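Local structure of tail spike protein (Acinetobacter phage vB_AbaP_AS12, 6EU4) at the interface of chains A and B. The protein forms the trimeric tailspike of the phage, which probably recognises and cleaves the capsular polysaccharide of its Acinetobacter baumannii host. Sequence-based numbering; all coordinates share one arbitrary frame. Chains: chain A/B, Tail spike protein.

The interface of chains A and B. Residues chain A 567, 573, 575, 583; chain B 583-584, 589-590.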
ATOM      1  N   TYR A 567      -3.685 -59.038   5.935  1.00 18.17           N
ATOM      2  CA  TYR A 567      -2.938 -60.124   6.544  1.00 18.41           C
ATOM      3  C   TYR A 567      -1.477 -59.720   6.719  1.00 18.54           C
ATOM      4  O   TYR A 567      -0.864 -59.146   5.813  1.00 19.18           O
ATOM      5  CB  TYR A 567      -3.033 -61.368   5.664  1.00 17.72           C
ATOM      6  CG  TYR A 567      -4.355 -62.108   5.631  1.00 17.78           C
ATOM      7  CD1 TYR A 567      -5.155 -62.221   6.757  1.00 19.44           C
ATOM      8  CD2 TYR A 567      -4.751 -62.768   4.477  1.00 18.01           C
ATOM      9  CE1 TYR A 567      -6.337 -62.970   6.731  1.00 20.39           C
ATOM     10  CE2 TYR A 567      -5.929 -63.501   4.430  1.00 21.09           C
ATOM     11  CZ  TYR A 567      -6.720 -63.600   5.560  1.00 20.75           C
ATOM     12  OH  TYR A 567      -7.873 -64.362   5.511  1.00 21.80           O
ATOM     13  N   LEU A 573      -4.335 -65.799  10.077  1.00 22.90           N
ATOM     14  CA  LEU A 573      -5.069 -65.441   8.861  1.00 22.95           C
ATOM     15  C   LEU A 573      -6.469 -66.034   8.980  1.00 24.92           C
ATOM     16  O   LEU A 573      -6.682 -67.205   8.653  1.00 25.81           O
ATOM     17  CB  LEU A 573      -4.352 -65.950   7.613  1.00 23.55           C
ATOM     18  CG  LEU A 573      -3.010 -65.298   7.254  1.00 24.34           C
ATOM     19  CD1 LEU A 573      -1.905 -65.795   8.154  1.00 23.30           C
ATOM     20  CD2 LEU A 573      -2.672 -65.602   5.797  1.00 25.51           C
ATOM     21  N   PRO A 575     -10.192 -65.846   7.629  1.00 24.72           N
ATOM     22  CA  PRO A 575     -10.970 -65.282   6.517  1.00 24.76           C
ATOM     23  C   PRO A 575     -12.252 -64.613   6.983  1.00 25.42           C
ATOM     24  O   PRO A 575     -12.827 -64.952   8.023  1.00 26.90           O
ATOM     25  CB  PRO A 575     -11.304 -66.505   5.648  1.00 28.25           C
ATOM     26  CG  PRO A 575     -10.485 -67.592   6.118  1.00 30.67           C
ATOM     27  CD  PRO A 575     -10.042 -67.300   7.516  1.00 28.51           C
ATOM     28  N   LEU A 583      -6.296 -71.107  -0.170  1.00 24.48           N
ATOM     29  CA  LEU A 583      -4.845 -70.942  -0.165  1.00 24.19           C
ATOM     30  C   LEU A 583      -4.332 -71.533  -1.471  1.00 23.84           C
ATOM     31  O   LEU A 583      -4.338 -72.756  -1.655  1.00 24.21           O
ATOM     32  CB  LEU A 583      -4.220 -71.642   1.038  1.00 25.22           C
ATOM     33  CG  LEU A 583      -4.693 -71.107   2.384  1.00 24.96           C
ATOM     34  CD1 LEU A 583      -4.339 -72.062   3.491  1.00 26.37           C
ATOM     35  CD2 LEU A 583      -4.119 -69.733   2.644  1.00 24.43           C
TER
ATOM     36  N   LEU B 583      -3.439 -70.650  10.202  1.00 28.10           N
ATOM     37  CA  LEU B 583      -4.156 -70.455   8.946  1.00 28.28           C
ATOM     38  C   LEU B 583      -5.604 -70.868   9.188  1.00 27.05           C
ATOM     39  O   LEU B 583      -5.905 -72.058   9.310  1.00 28.21           O
ATOM     40  CB  LEU B 583      -3.523 -71.276   7.827  1.00 27.53           C
ATOM     41  CG  LEU B 583      -2.096 -70.886   7.429  1.00 26.63           C
ATOM     42  CD1 LEU B 583      -1.453 -71.999   6.620  1.00 26.98           C
ATOM     43  CD2 LEU B 583      -2.094 -69.564   6.654  1.00 26.91           C
ATOM     44  N   GLY B 584      -6.490 -69.888   9.286  1.00 29.54           N
ATOM     45  CA  GLY B 584      -7.889 -70.154   9.548  1.00 31.19           C
ATOM     46  C   GLY B 584      -8.181 -70.395  11.020  1.00 32.78           C
ATOM     47  O   GLY B 584      -7.320 -70.280  11.894  1.00 31.83           O
ATOM     48  N   THR B 589     -12.862 -71.372   8.197  1.00 31.72           N
ATOM     49  CA  THR B 589     -11.909 -72.208   7.490  1.00 32.18           C
ATOM     50  C   THR B 589     -11.530 -71.573   6.159  1.00 30.53           C
ATOM     51  O   THR B 589     -12.265 -70.760   5.595  1.00 30.01           O
ATOM     52  CB  THR B 589     -12.499 -73.595   7.216  1.00 34.64           C
ATOM     53  OG1 THR B 589     -13.615 -73.466   6.324  1.00 33.49           O
ATOM     54  CG2 THR B 589     -12.953 -74.293   8.504  1.00 37.41           C
ATOM     55  N   PHE B 590     -10.370 -71.972   5.650  1.00 31.40           N
ATOM     56  CA  PHE B 590     -10.112 -71.842   4.226  1.00 29.25           C
ATOM     57  C   PHE B 590     -10.749 -73.023   3.510  1.00 29.05           C
ATOM     58  O   PHE B 590     -10.742 -74.147   4.017  1.00 32.05           O
ATOM     59  CB  PHE B 590      -8.617 -71.781   3.934  1.00 27.21           C
ATOM     60  CG  PHE B 590      -7.994 -70.466   4.308  1.00 25.68           C
ATOM     61  CD1 PHE B 590      -8.100 -69.373   3.465  1.00 24.98           C
ATOM     62  CD2 PHE B 590      -7.324 -70.314   5.511  1.00 26.38           C
ATOM     63  CE1 PHE B 590      -7.531 -68.141   3.814  1.00 25.99           C
ATOM     64  CE2 PHE B 590      -6.754 -69.099   5.866  1.00 24.71           C
ATOM     65  CZ  PHE B 590      -6.859 -68.005   5.017  1.00 24.36           C
TER
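B:Phe590 is gripped between two side chains of chain A. A:Leu583 lies against one face of its ring and A:Pro575 against the other. A:Leu583 and B:Phe590 each bury 39 Å². A:Pro575 sets its CG over the ring centre, 3.8 Å from B:Phe590 CE1. On the opposite face, the methyl CD2 of A:Leu583 also sits over the centre, 3.9 Å from B:Phe590 CE1. Both are CH-pi contacts. The branch carbon CG of A:Leu583 reaches back toward the root of the ring, 3.9 Å from B:Phe590 CG. Its methyl CD1 lies near CD2 of the ring. The leucine therefore spreads across much of that face, and its side chain runs at about a right angle to that of B:Phe590.

In B:Phe590, CG is anti to the carbonyl carbon (chi1 -74°), and chi2 of -81° turns the ring so that its faces meet these two residues. The far end of the ring points into chain A. There CZ comes to 3.8 Å from the phenol oxygen OH of A:Tyr567. The backbone oxygen of A:Leu573 lies 3.4 Å from B:Phe590 CE2.

That same oxygen, A:Leu573 O, accepts a hydrogen bond of 2.8 Å from the backbone N of B:Gly584. The bond belongs to a parallel bridge between A:Leu573 and B:Leu583. Their side chains lie side by side and point the same way. Methyl CD2 of B:Leu583 is 4.1 Å from CD1 of A:Leu573. Within chain A, CB of A:Leu573 packs on the rim of one face of the A:Tyr567 ring, which probably helps hold that tyrosine beside B:Phe590.

The patch joins loops near the C-terminal end of the modelled chains. Its apolar clamp and backbone bond probably help hold the C-terminal parts of the modelled subunits together in the tailspike trimer.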